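Local coordinates for transmembrane protease (Mus musculus, PDB 2E7V), which is probably a membrane-bound serine endopeptidase, represented here by its SEA domain, at residues Thr19-Leu22 and His28-Arg31; Lys51-Arg56 and Lys89-Ser94; Val59-Lys64 and Val70-Met75; Arg98-Ser101 and Leu105-Ala108. All blocks are in the same frame, centred on the assembly; numbering follows the deposited sequence.

Interaction 1: residues Thr19-Leu22 and His28-Arg31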
loop_
_atom_site.group_PDB
_atom_site.type_symbol
_atom_site.label_atom_id
_atom_site.label_comp_id
_atom_site.label_asym_id
_atom_site.label_seq_id
_atom_site.Cartn_x
_atom_site.Cartn_y
_atom_site.Cartn_z
ATOM N N THR A 19 8.578 10.409 11.661
ATOM C CA THR A 19 9.767 10.978 12.303
ATOM C C THR A 19 10.560 11.738 11.241
ATOM O O THR A 19 10.305 11.564 10.056
ATOM C CB THR A 19 10.639 9.870 12.893
ATOM O OG1 THR A 19 10.986 8.931 11.862
ATOM C CG2 THR A 19 9.888 9.142 14.001
ATOM N N GLU A 20 11.522 12.567 11.648
ATOM C CA GLU A 20 12.302 13.347 10.682
ATOM C C GLU A 20 12.951 12.526 9.579
ATOM O O GLU A 20 12.997 12.951 8.419
ATOM C CB GLU A 20 13.376 14.169 11.391
ATOM C CG GLU A 20 12.816 15.386 12.069
ATOM C CD GLU A 20 12.100 16.286 11.086
ATOM O OE1 GLU A 20 12.783 17.049 10.369
ATOM O OE2 GLU A 20 10.854 16.215 11.021
ATOM N N ALA A 21 13.464 11.357 9.936
ATOM C CA ALA A 21 14.097 10.495 8.956
ATOM C C ALA A 21 13.184 10.282 7.756
ATOM O O ALA A 21 13.662 10.049 6.650
ATOM C CB ALA A 21 14.449 9.148 9.583
ATOM N N LEU A 22 11.872 10.367 7.966
ATOM C CA LEU A 22 10.936 10.148 6.864
ATOM C C LEU A 22 10.834 11.310 5.881
ATOM O O LEU A 22 10.211 11.173 4.830
ATOM C CB LEU A 22 9.546 9.778 7.401
ATOM C CG LEU A 22 9.480 8.466 8.201
ATOM C CD1 LEU A 22 8.027 8.051 8.369
ATOM C CD2 LEU A 22 10.266 7.367 7.478
ATOM N N HIS A 28 17.593 5.392 5.823
ATOM C CA HIS A 28 17.327 3.982 6.035
ATOM C C HIS A 28 15.852 3.806 6.401
ATOM O O HIS A 28 15.186 2.903 5.898
ATOM C CB HIS A 28 18.210 3.454 7.166
ATOM C CG HIS A 28 17.831 2.088 7.641
ATOM N ND1 HIS A 28 16.892 1.878 8.628
ATOM C CD2 HIS A 28 18.285 0.862 7.287
ATOM C CE1 HIS A 28 16.790 0.583 8.868
ATOM N NE2 HIS A 28 17.626 -0.057 8.068
ATOM N N GLU A 29 15.346 4.669 7.281
ATOM C CA GLU A 29 13.943 4.587 7.704
ATOM C C GLU A 29 12.956 4.691 6.532
ATOM O O GLU A 29 12.019 3.899 6.419
ATOM C CB GLU A 29 13.616 5.687 8.718
ATOM C CG GLU A 29 14.191 5.474 10.113
ATOM C CD GLU A 29 15.643 5.921 10.237
ATOM O OE1 GLU A 29 16.168 6.537 9.290
ATOM O OE2 GLU A 29 16.252 5.665 11.296
ATOM N N TYR A 30 13.158 5.688 5.677
ATOM C CA TYR A 30 12.296 5.900 4.518
ATOM C C TYR A 30 12.358 4.710 3.567
ATOM O O TYR A 30 11.332 4.134 3.205
ATOM C CB TYR A 30 12.727 7.174 3.780
ATOM C CG TYR A 30 11.810 7.621 2.655
ATOM C CD1 TYR A 30 11.689 6.879 1.478
ATOM C CD2 TYR A 30 11.105 8.821 2.748
ATOM C CE1 TYR A 30 10.892 7.328 0.423
ATOM C CE2 TYR A 30 10.308 9.272 1.701
ATOM C CZ TYR A 30 10.207 8.526 0.542
ATOM O OH TYR A 30 9.437 9.000 -0.505
ATOM N N ARG A 31 13.565 4.328 3.174
ATOM C CA ARG A 31 13.723 3.220 2.241
ATOM C C ARG A 31 13.242 1.856 2.739
ATOM O O ARG A 31 12.665 1.095 1.959
ATOM C CB ARG A 31 15.179 3.144 1.763
ATOM C CG ARG A 31 15.559 4.346 0.911
ATOM C CD ARG A 31 16.992 4.319 0.411
ATOM N NE ARG A 31 17.295 5.535 -0.350
ATOM C CZ ARG A 31 18.383 5.711 -1.098
ATOM N NH1 ARG A 31 19.290 4.747 -1.197
ATOM N NH2 ARG A 31 18.565 6.852 -1.751
#

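Interaction 2: residues Lys51-Arg56 and Lys89-Ser94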
loop_
_atom_site.group_PDB
_atom_site.type_symbol
_atom_site.label_atom_id
_atom_site.label_comp_id
_atom_site.label_asym_id
_atom_site.label_seq_id
_atom_site.Cartn_x
_atom_site.Cartn_y
_atom_site.Cartn_z
ATOM N N LYS A 51 -2.734 -11.527 -10.805
ATOM C CA LYS A 51 -1.339 -11.963 -10.798
ATOM C C LYS A 51 -0.625 -11.851 -12.142
ATOM O O LYS A 51 0.568 -11.552 -12.180
ATOM C CB LYS A 51 -1.230 -13.403 -10.281
ATOM C CG LYS A 51 -1.921 -14.438 -11.145
ATOM C CD LYS A 51 -1.623 -15.857 -10.666
ATOM C CE LYS A 51 -2.814 -16.507 -9.968
ATOM N NZ LYS A 51 -3.102 -15.903 -8.650
ATOM N N SER A 52 -1.346 -12.081 -13.239
ATOM C CA SER A 52 -0.744 -12.012 -14.569
ATOM C C SER A 52 -0.692 -10.594 -15.132
ATOM O O SER A 52 0.062 -10.325 -16.057
ATOM C CB SER A 52 -1.510 -12.900 -15.551
ATOM O OG SER A 52 -2.794 -12.362 -15.827
ATOM N N GLU A 53 -1.490 -9.692 -14.572
ATOM C CA GLU A 53 -1.525 -8.310 -15.053
ATOM C C GLU A 53 -0.655 -7.335 -14.260
ATOM O O GLU A 53 -0.165 -6.360 -14.818
ATOM C CB GLU A 53 -2.965 -7.779 -15.060
ATOM C CG GLU A 53 -3.948 -8.515 -15.980
ATOM C CD GLU A 53 -4.673 -9.651 -15.284
ATOM O OE1 GLU A 53 -5.574 -10.243 -15.904
ATOM O OE2 GLU A 53 -4.347 -9.956 -14.119
ATOM N N PHE A 54 -0.493 -7.567 -12.959
ATOM C CA PHE A 54 0.321 -6.680 -12.124
ATOM C C PHE A 54 1.795 -6.718 -12.543
ATOM O O PHE A 54 2.383 -7.789 -12.650
ATOM C CB PHE A 54 0.172 -7.076 -10.646
ATOM C CG PHE A 54 1.074 -6.310 -9.702
ATOM C CD1 PHE A 54 2.315 -6.825 -9.329
ATOM C CD2 PHE A 54 0.685 -5.074 -9.191
ATOM C CE1 PHE A 54 3.160 -6.122 -8.458
ATOM C CE2 PHE A 54 1.524 -4.363 -8.319
ATOM C CZ PHE A 54 2.764 -4.891 -7.956
ATOM N N ILE A 55 2.382 -5.551 -12.796
ATOM C CA ILE A 55 3.784 -5.487 -13.196
ATOM C C ILE A 55 4.677 -5.134 -12.021
ATOM O O ILE A 55 5.577 -5.896 -11.681
ATOM C CB ILE A 55 4.020 -4.464 -14.332
ATOM C CG1 ILE A 55 3.263 -4.911 -15.585
ATOM C CG2 ILE A 55 5.529 -4.380 -14.657
ATOM C CD1 ILE A 55 3.408 -3.975 -16.754
ATOM N N ARG A 56 4.430 -3.979 -11.402
ATOM C CA ARG A 56 5.221 -3.565 -10.249
ATOM C C ARG A 56 4.624 -2.336 -9.571
ATOM O O ARG A 56 3.775 -1.631 -10.135
ATOM C CB ARG A 56 6.662 -3.264 -10.665
ATOM C CG ARG A 56 6.771 -2.116 -11.642
ATOM C CD ARG A 56 8.205 -1.813 -12.036
ATOM N NE ARG A 56 8.208 -1.199 -13.356
ATOM C CZ ARG A 56 8.254 -1.883 -14.492
ATOM N NH1 ARG A 56 8.318 -3.204 -14.466
ATOM N NH2 ARG A 56 8.209 -1.247 -15.654
ATOM N N LYS A 89 -9.926 -1.045 -12.402
ATOM C CA LYS A 89 -10.054 -0.453 -11.081
ATOM C C LYS A 89 -10.851 -1.312 -10.107
ATOM O O LYS A 89 -10.422 -1.516 -8.981
ATOM C CB LYS A 89 -10.680 0.934 -11.203
ATOM C CG LYS A 89 -10.853 1.685 -9.902
ATOM C CD LYS A 89 -11.141 3.140 -10.257
ATOM C CE LYS A 89 -11.566 3.971 -9.078
ATOM N NZ LYS A 89 -11.890 5.351 -9.558
ATOM N N THR A 90 -12.007 -1.812 -10.536
ATOM C CA THR A 90 -12.854 -2.643 -9.679
ATOM C C THR A 90 -12.147 -3.929 -9.263
ATOM O O THR A 90 -12.353 -4.420 -8.155
ATOM C CB THR A 90 -14.195 -3.002 -10.384
ATOM O OG1 THR A 90 -13.927 -3.619 -11.650
ATOM C CG2 THR A 90 -15.020 -1.742 -10.610
ATOM N N ARG A 91 -11.318 -4.472 -10.150
ATOM C CA ARG A 91 -10.572 -5.687 -9.833
ATOM C C ARG A 91 -9.504 -5.344 -8.801
ATOM O O ARG A 91 -9.240 -6.108 -7.867
ATOM C CB ARG A 91 -9.892 -6.254 -11.091
ATOM C CG ARG A 91 -10.829 -6.588 -12.253
ATOM C CD ARG A 91 -10.021 -6.985 -13.503
ATOM N NE ARG A 91 -9.215 -8.187 -13.276
ATOM C CZ ARG A 91 -8.286 -8.642 -14.116
ATOM N NH1 ARG A 91 -8.030 -7.996 -15.247
ATOM N NH2 ARG A 91 -7.615 -9.748 -13.826
ATOM N N ILE A 92 -8.888 -4.182 -8.975
ATOM C CA ILE A 92 -7.837 -3.743 -8.064
ATOM C C ILE A 92 -8.403 -3.510 -6.676
ATOM O O ILE A 92 -7.816 -3.926 -5.673
ATOM C CB ILE A 92 -7.153 -2.445 -8.581
ATOM C CG1 ILE A 92 -6.363 -2.751 -9.855
ATOM C CG2 ILE A 92 -6.225 -1.872 -7.496
ATOM C CD1 ILE A 92 -5.764 -1.520 -10.548
ATOM N N GLN A 93 -9.560 -2.861 -6.615
ATOM C CA GLN A 93 -10.202 -2.581 -5.336
ATOM C C GLN A 93 -10.479 -3.845 -4.521
ATOM O O GLN A 93 -10.383 -3.839 -3.283
ATOM C CB GLN A 93 -11.497 -1.812 -5.575
ATOM C CG GLN A 93 -11.282 -0.368 -6.009
ATOM C CD GLN A 93 -12.571 0.296 -6.462
ATOM O OE1 GLN A 93 -13.344 -0.290 -7.224
ATOM N NE2 GLN A 93 -12.801 1.526 -6.012
ATOM N N SER A 94 -10.798 -4.936 -5.207
ATOM C CA SER A 94 -11.082 -6.175 -4.503
ATOM C C SER A 94 -9.827 -6.757 -3.869
ATOM O O SER A 94 -9.914 -7.519 -2.906
ATOM C CB SER A 94 -11.750 -7.188 -5.441
ATOM O OG SER A 94 -13.118 -6.847 -5.641
#

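Interaction 3: residues Val59-Lys64 and Val70-Met75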
loop_
_atom_site.group_PDB
_atom_site.type_symbol
_atom_site.label_atom_id
_atom_site.label_comp_id
_atom_site.label_asym_id
_atom_site.label_seq_id
_atom_site.Cartn_x
_atom_site.Cartn_y
_atom_site.Cartn_z
ATOM N N VAL A 59 6.447 3.259 -3.953
ATOM C CA VAL A 59 6.052 4.364 -3.105
ATOM C C VAL A 59 6.688 5.611 -3.732
ATOM O O VAL A 59 7.910 5.686 -3.877
ATOM C CB VAL A 59 6.586 4.138 -1.661
ATOM C CG1 VAL A 59 6.432 5.396 -0.825
ATOM C CG2 VAL A 59 5.849 2.970 -1.015
ATOM N N VAL A 60 5.858 6.572 -4.132
ATOM C CA VAL A 60 6.368 7.796 -4.747
ATOM C C VAL A 60 6.802 8.771 -3.669
ATOM O O VAL A 60 7.639 9.639 -3.899
ATOM C CB VAL A 60 5.314 8.458 -5.649
ATOM C CG1 VAL A 60 4.915 7.499 -6.754
ATOM C CG2 VAL A 60 4.119 8.862 -4.836
ATOM N N LYS A 61 6.212 8.634 -2.489
ATOM C CA LYS A 61 6.585 9.469 -1.364
ATOM C C LYS A 61 5.793 9.152 -0.112
ATOM O O LYS A 61 4.685 8.600 -0.172
ATOM C CB LYS A 61 6.466 10.954 -1.712
ATOM C CG LYS A 61 5.138 11.606 -1.453
ATOM C CD LYS A 61 5.328 13.119 -1.435
ATOM C CE LYS A 61 6.377 13.524 -0.399
ATOM N NZ LYS A 61 6.666 14.993 -0.381
ATOM N N LEU A 62 6.403 9.464 1.025
ATOM C CA LEU A 62 5.800 9.248 2.330
ATOM C C LEU A 62 5.461 10.625 2.844
ATOM O O LEU A 62 6.315 11.509 2.892
ATOM C CB LEU A 62 6.789 8.570 3.280
ATOM C CG LEU A 62 7.163 7.143 2.885
ATOM C CD1 LEU A 62 8.228 6.596 3.834
ATOM C CD2 LEU A 62 5.907 6.270 2.906
ATOM N N ARG A 63 4.210 10.820 3.213
ATOM C CA ARG A 63 3.806 12.115 3.701
ATOM C C ARG A 63 3.357 12.013 5.130
ATOM O O ARG A 63 2.969 10.949 5.611
ATOM C CB ARG A 63 2.685 12.701 2.818
ATOM C CG ARG A 63 3.176 13.134 1.447
ATOM C CD ARG A 63 2.084 13.755 0.577
ATOM N NE ARG A 63 1.037 12.797 0.231
ATOM C CZ ARG A 63 -0.091 12.630 0.915
ATOM N NH1 ARG A 63 -0.337 13.364 1.994
ATOM N NH2 ARG A 63 -0.981 11.731 0.513
ATOM N N LYS A 64 3.446 13.136 5.817
ATOM C CA LYS A 64 3.024 13.220 7.196
ATOM C C LYS A 64 1.628 13.828 7.246
ATOM O O LYS A 64 1.380 14.885 6.671
ATOM C CB LYS A 64 4.009 14.091 7.978
ATOM C CG LYS A 64 3.430 14.756 9.212
ATOM C CD LYS A 64 4.456 15.673 9.873
ATOM C CE LYS A 64 5.082 16.629 8.858
ATOM N NZ LYS A 64 4.050 17.319 8.024
ATOM N N VAL A 70 1.370 8.658 5.615
ATOM C CA VAL A 70 0.560 8.292 4.458
ATOM C C VAL A 70 1.534 8.073 3.317
ATOM O O VAL A 70 2.457 8.866 3.127
ATOM C CB VAL A 70 -0.429 9.388 4.039
ATOM C CG1 VAL A 70 -0.986 9.063 2.654
ATOM C CG2 VAL A 70 -1.561 9.473 5.028
ATOM N N ALA A 71 1.338 6.992 2.571
ATOM C CA ALA A 71 2.220 6.681 1.459
ATOM C C ALA A 71 1.503 6.828 0.121
ATOM O O ALA A 71 0.422 6.268 -0.076
ATOM C CB ALA A 71 2.759 5.267 1.611
ATOM N N ASP A 72 2.076 7.616 -0.780
ATOM C CA ASP A 72 1.483 7.757 -2.103
ATOM C C ASP A 72 2.156 6.652 -2.911
ATOM O O ASP A 72 3.381 6.622 -3.053
ATOM C CB ASP A 72 1.757 9.133 -2.701
ATOM C CG ASP A 72 1.153 10.255 -1.869
ATOM O OD1 ASP A 72 0.058 10.062 -1.294
ATOM O OD2 ASP A 72 1.770 11.329 -1.795
ATOM N N VAL A 73 1.329 5.741 -3.411
ATOM C CA VAL A 73 1.777 4.553 -4.139
ATOM C C VAL A 73 1.279 4.451 -5.581
ATOM O O VAL A 73 0.085 4.657 -5.855
ATOM C CB VAL A 73 1.301 3.282 -3.370
ATOM C CG1 VAL A 73 1.720 2.004 -4.105
ATOM C CG2 VAL A 73 1.840 3.308 -1.952
ATOM N N VAL A 74 2.188 4.132 -6.499
ATOM C CA VAL A 74 1.820 3.962 -7.904
ATOM C C VAL A 74 1.842 2.460 -8.195
ATOM O O VAL A 74 2.741 1.756 -7.739
ATOM C CB VAL A 74 2.822 4.661 -8.870
ATOM C CG1 VAL A 74 2.595 4.170 -10.297
ATOM C CG2 VAL A 74 2.635 6.178 -8.831
ATOM N N MET A 75 0.843 1.978 -8.927
ATOM C CA MET A 75 0.766 0.568 -9.291
ATOM C C MET A 75 0.599 0.469 -10.805
ATOM O O MET A 75 -0.272 1.141 -11.386
ATOM C CB MET A 75 -0.420 -0.119 -8.584
ATOM C CG MET A 75 -0.296 -0.217 -7.050
ATOM S SD MET A 75 -1.923 -0.440 -6.220
ATOM C CE MET A 75 -2.505 1.242 -6.333
#

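Interaction 4: residues Arg98-Ser101 and Leu105-Ala108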
loop_
_atom_site.group_PDB
_atom_site.type_symbol
_atom_site.label_atom_id
_atom_site.label_comp_id
_atom_site.label_asym_id
_atom_site.label_seq_id
_atom_site.Cartn_x
_atom_site.Cartn_y
_atom_site.Cartn_z
ATOM N N ARG A 98 -8.269 -6.416 0.830
ATOM C CA ARG A 98 -7.661 -7.430 1.692
ATOM C C ARG A 98 -6.652 -6.806 2.664
ATOM O O ARG A 98 -6.363 -7.368 3.728
ATOM C CB ARG A 98 -6.971 -8.503 0.839
ATOM C CG ARG A 98 -7.842 -9.037 -0.280
ATOM C CD ARG A 98 -7.336 -10.349 -0.878
ATOM N NE ARG A 98 -5.915 -10.334 -1.209
ATOM C CZ ARG A 98 -5.331 -11.205 -2.027
ATOM N NH1 ARG A 98 -6.049 -12.158 -2.607
ATOM N NH2 ARG A 98 -4.024 -11.142 -2.248
ATOM N N LEU A 99 -6.125 -5.641 2.300
ATOM C CA LEU A 99 -5.148 -4.940 3.132
ATOM C C LEU A 99 -5.810 -4.064 4.191
ATOM O O LEU A 99 -5.160 -3.651 5.151
ATOM C CB LEU A 99 -4.250 -4.053 2.261
ATOM C CG LEU A 99 -3.202 -4.795 1.441
ATOM C CD1 LEU A 99 -2.630 -3.887 0.353
ATOM C CD2 LEU A 99 -2.103 -5.295 2.397
ATOM N N SER A 100 -7.101 -3.790 4.013
ATOM C CA SER A 100 -7.842 -2.927 4.937
ATOM C C SER A 100 -8.698 -3.675 5.950
ATOM O O SER A 100 -9.246 -4.738 5.660
ATOM C CB SER A 100 -8.742 -1.960 4.154
ATOM O OG SER A 100 -9.447 -1.096 5.038
ATOM N N SER A 101 -8.813 -3.092 7.139
ATOM C CA SER A 101 -9.612 -3.655 8.217
ATOM C C SER A 101 -10.636 -2.634 8.721
ATOM O O SER A 101 -11.485 -2.959 9.549
ATOM C CB SER A 101 -8.708 -4.102 9.371
ATOM O OG SER A 101 -7.898 -5.205 8.982
ATOM N N LEU A 105 -8.348 3.063 2.809
ATOM C CA LEU A 105 -7.248 2.622 1.974
ATOM C C LEU A 105 -6.091 2.685 2.965
ATOM O O LEU A 105 -5.589 3.766 3.295
ATOM C CB LEU A 105 -7.019 3.594 0.815
ATOM C CG LEU A 105 -7.967 3.385 -0.366
ATOM C CD1 LEU A 105 -8.097 4.663 -1.177
ATOM C CD2 LEU A 105 -7.432 2.247 -1.222
ATOM N N GLU A 106 -5.693 1.517 3.455
ATOM C CA GLU A 106 -4.627 1.422 4.439
ATOM C C GLU A 106 -3.740 0.204 4.241
ATOM O O GLU A 106 -4.077 -0.729 3.514
ATOM C CB GLU A 106 -5.231 1.374 5.847
ATOM C CG GLU A 106 -6.191 0.191 6.054
ATOM C CD GLU A 106 -6.942 0.242 7.383
ATOM O OE1 GLU A 106 -7.322 1.346 7.807
ATOM O OE2 GLU A 106 -7.178 -0.829 7.997
ATOM N N ILE A 107 -2.592 0.241 4.908
ATOM C CA ILE A 107 -1.604 -0.824 4.874
ATOM C C ILE A 107 -0.935 -0.817 6.244
ATOM O O ILE A 107 -0.494 0.241 6.708
ATOM C CB ILE A 107 -0.513 -0.550 3.813
ATOM C CG1 ILE A 107 -1.147 -0.433 2.422
ATOM C CG2 ILE A 107 0.542 -1.669 3.844
ATOM C CD1 ILE A 107 -0.145 -0.219 1.307
ATOM N N ALA A 108 -0.865 -1.977 6.894
ATOM C CA ALA A 108 -0.218 -2.069 8.206
ATOM C C ALA A 108 1.072 -2.892 8.128
ATOM O O ALA A 108 1.027 -4.117 8.049
ATOM C CB ALA A 108 -1.175 -2.690 9.228
HETATM O O HOH W 1 -2.332 -3.986 5.801
#

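Interaction 1: residues Thr19-Leu22 and His28-Arg31
Ala21 and Leu22 meet Glu29 and Tyr30, setting a short 3-10 turn against the first turn of helix 28-46. Van der Waals contacts carry most of the join. The methyl of Ala21 rests alongside the aliphatic stem of Glu29, CB to CB 3.7 Å. Because the glutamate chain folds over at its second torsion (chi2 83°), its carboxylate also curls beside this methyl, with OE1 3.1 Å from Ala21 CB. Of the two Leu22 branches, CD2 does the touching: it lies 3.9 Å from Glu29 CB and reaches the helix backbone at Tyr30 N, 3.8 Å away.

The aromatic ring meets a carbonyl: Leu22 O sits at its edge, in its plane, 3.3 Å from Tyr30 CD2. The ring gets there with CG anti to the backbone N (chi1 -172°), and its far end goes on to strand 54-65.

Hydrogen bonding runs through Thr27, whose OG1 is bonded to both Ala21 O and Tyr30 N and so ties the turn to the start of the helix. Within the turn, Leu22 N bonds back to Thr19 O at 2.9 Å. This is a 3-10 turn folded back on the opening turn of the first helix of the SEA domain.

Interaction 2: residues Lys51-Arg56 and Lys89-Ser94
Glu53 and Arg91 form a salt bridge across the surface, and the two side chains make the whole contact. The main bond is Arg91 NH2 to Glu53 OE1, 3.0 Å long and nearly straight, with 164° at the hydrogen. A second, weak bond runs from Arg91 NH1 to the same oxygen at 3.4 Å, so the outer fork of the guanidinium closes on one carboxylate oxygen instead of pairing its nitrogens with both.

The geometry is asymmetric. Glu53 OE1 lies at the guanidinium edge, almost in its plane, yet the arginine meets that oxygen from above the carboxylate. The two flat groups stand nearly perpendicular, their planes 87° apart, and the side chains cross at about a right angle. Each chain bends to meet the other: Glu53 turns at its second torsion, while Arg91 runs straight from the helix before bending at its third (chi3 62°). Arg91 NH2 has a further, weak bond to Ser49 O, so this nitrogen faces two acceptors.

Backbone bonds and packing fix the two ends. Glu53 is bonded through its backbone to Arg78, and Phe54 stacks on Phe45 of helix 28-46. On the other element, Ile92 turns inward to Phe45, Leu50 and Tyr7, while its neighbour Arg91 reaches for the glutamate. Just beyond Glu53, Ile55 and Arg56 both face Lys76 in a classic beta bulge. The salt bridge thus spans from the residue just before strand 54-65, outermost in this chain's sheet, to helix 85-96 in an alpha/beta sandwich, the build of SEA domains.

Interaction 3: residues Val59-Lys64 and Val70-Met75
Arg63 grips Asp72 side-on, NE to OD2 at 2.6 Å and NH2 to OD1 at 2.7 Å, on the sheet face they share with Lys61 and Val70. The guanidinium and carboxylate are nearly coplanar, 25° apart, and NH2 uses the syn lone pair of OD1. Arg63 reaches this diagonal partner by bending at its third torsion (chi3 -65°), which also brings NH2 beside Val70 CG1.

The backbones pair antiparallel, Arg63 and Val70 exchanging both N-H...O bonds; that from Arg63 N to Val70 O is 2.6 Å. Val60 and Lys61 both face Asp72 in a classic bulge, Val60 N bonding to Asp72 O and Asp72 N to Lys61 O. Val60 is tightly wedged: CG2 lies 3.2 Å from Asp72 CB and CG1 3.4 Å from Val74 CG2. On the face turned to helix 28-46, Leu62 CD2 presses on Ala71 CB at 3.5 Å.

The looser side is at Lys61: its stem runs beside Asp72, CG to OD2 3.4 Å, but NZ leads away to 6.3 Å from OD2.

A leucine in place of Arg63 takes away both N-H donors, which would probably leave the Asp72 carboxylate without its charge mate, held chiefly by Ser10, and freer to turn. Asp72 OD1 also bonds Ser10 OG, and Arg63 NH1 pairs with Glu65; such a network would be expected to favour an ionised Asp72, and through Ser10 it also links the hairpin to strand 4-14.

Interaction 4: residues Arg98-Ser101 and Leu105-Ala108
Glu106 lies against Ser100 and reaches Ser101. With CG held between its backbone N and carbonyl carbon (chi1 59°), the chain then runs out extended along the loop. Its CG sits 3.6 Å from Ser100 OG, while OE2 accepts the backbone N-H of Ser101 at 2.9 Å, nearly straight at 165° but from 45° above the carboxylate plane. The other oxygen, OE1, takes Ser102 OG, so the buried carboxylate is held by two donors of the same turn. Ser100 OG has stronger partners of its own, Asn104 O and Gly103 N. An alanine in place of Glu106 is likely to leave Ser101 N and Ser102 OG without their acceptor and the turn less firmly held. The backbone carbonyl of Glu106 approaches Leu99, O to CB 3.6 Å.

Ile107 adds a looser apolar touch, CG1 to Leu99 CD1 at 4.3 Å. At Ala108 a water closes the far end: it accepts from Ala108 N at 2.7 Å and donates to Leu99 O at 2.9 Å.

Strand 106-107 is the outermost strand of the sheet within this chain, running parallel to strand 4-14, with Ile107 bonded to Gln12 and Leu14. Ile107 packs on Ile37, Met40 and Ile41 of helix 28-46, and Leu99 touches Glu44 of that helix.

How the interactions relate
The contacts share one SEA domain. Interaction 1 comes first in the chain. Interactions 1 and 3 lie on the same side of the centre, their own centres about 13 Å apart, and touch where Tyr30 OH comes 3.0 Å from Lys61 CA, so the start of helix 28-46 rests on strand 54-65. Interaction 3 is nested in the chain loop closed by interaction 2, and both use strand 54-65, though about 18 Å separates their centres. Interaction 4 comes last, on the other edge of the same four-stranded sheet, about 5 Å from interaction 3 at the nearest atoms. Interactions 1 and 2, their centres about 29 Å apart, lie on opposite sides. Together they link the loops, helices and sheet of one compact domain.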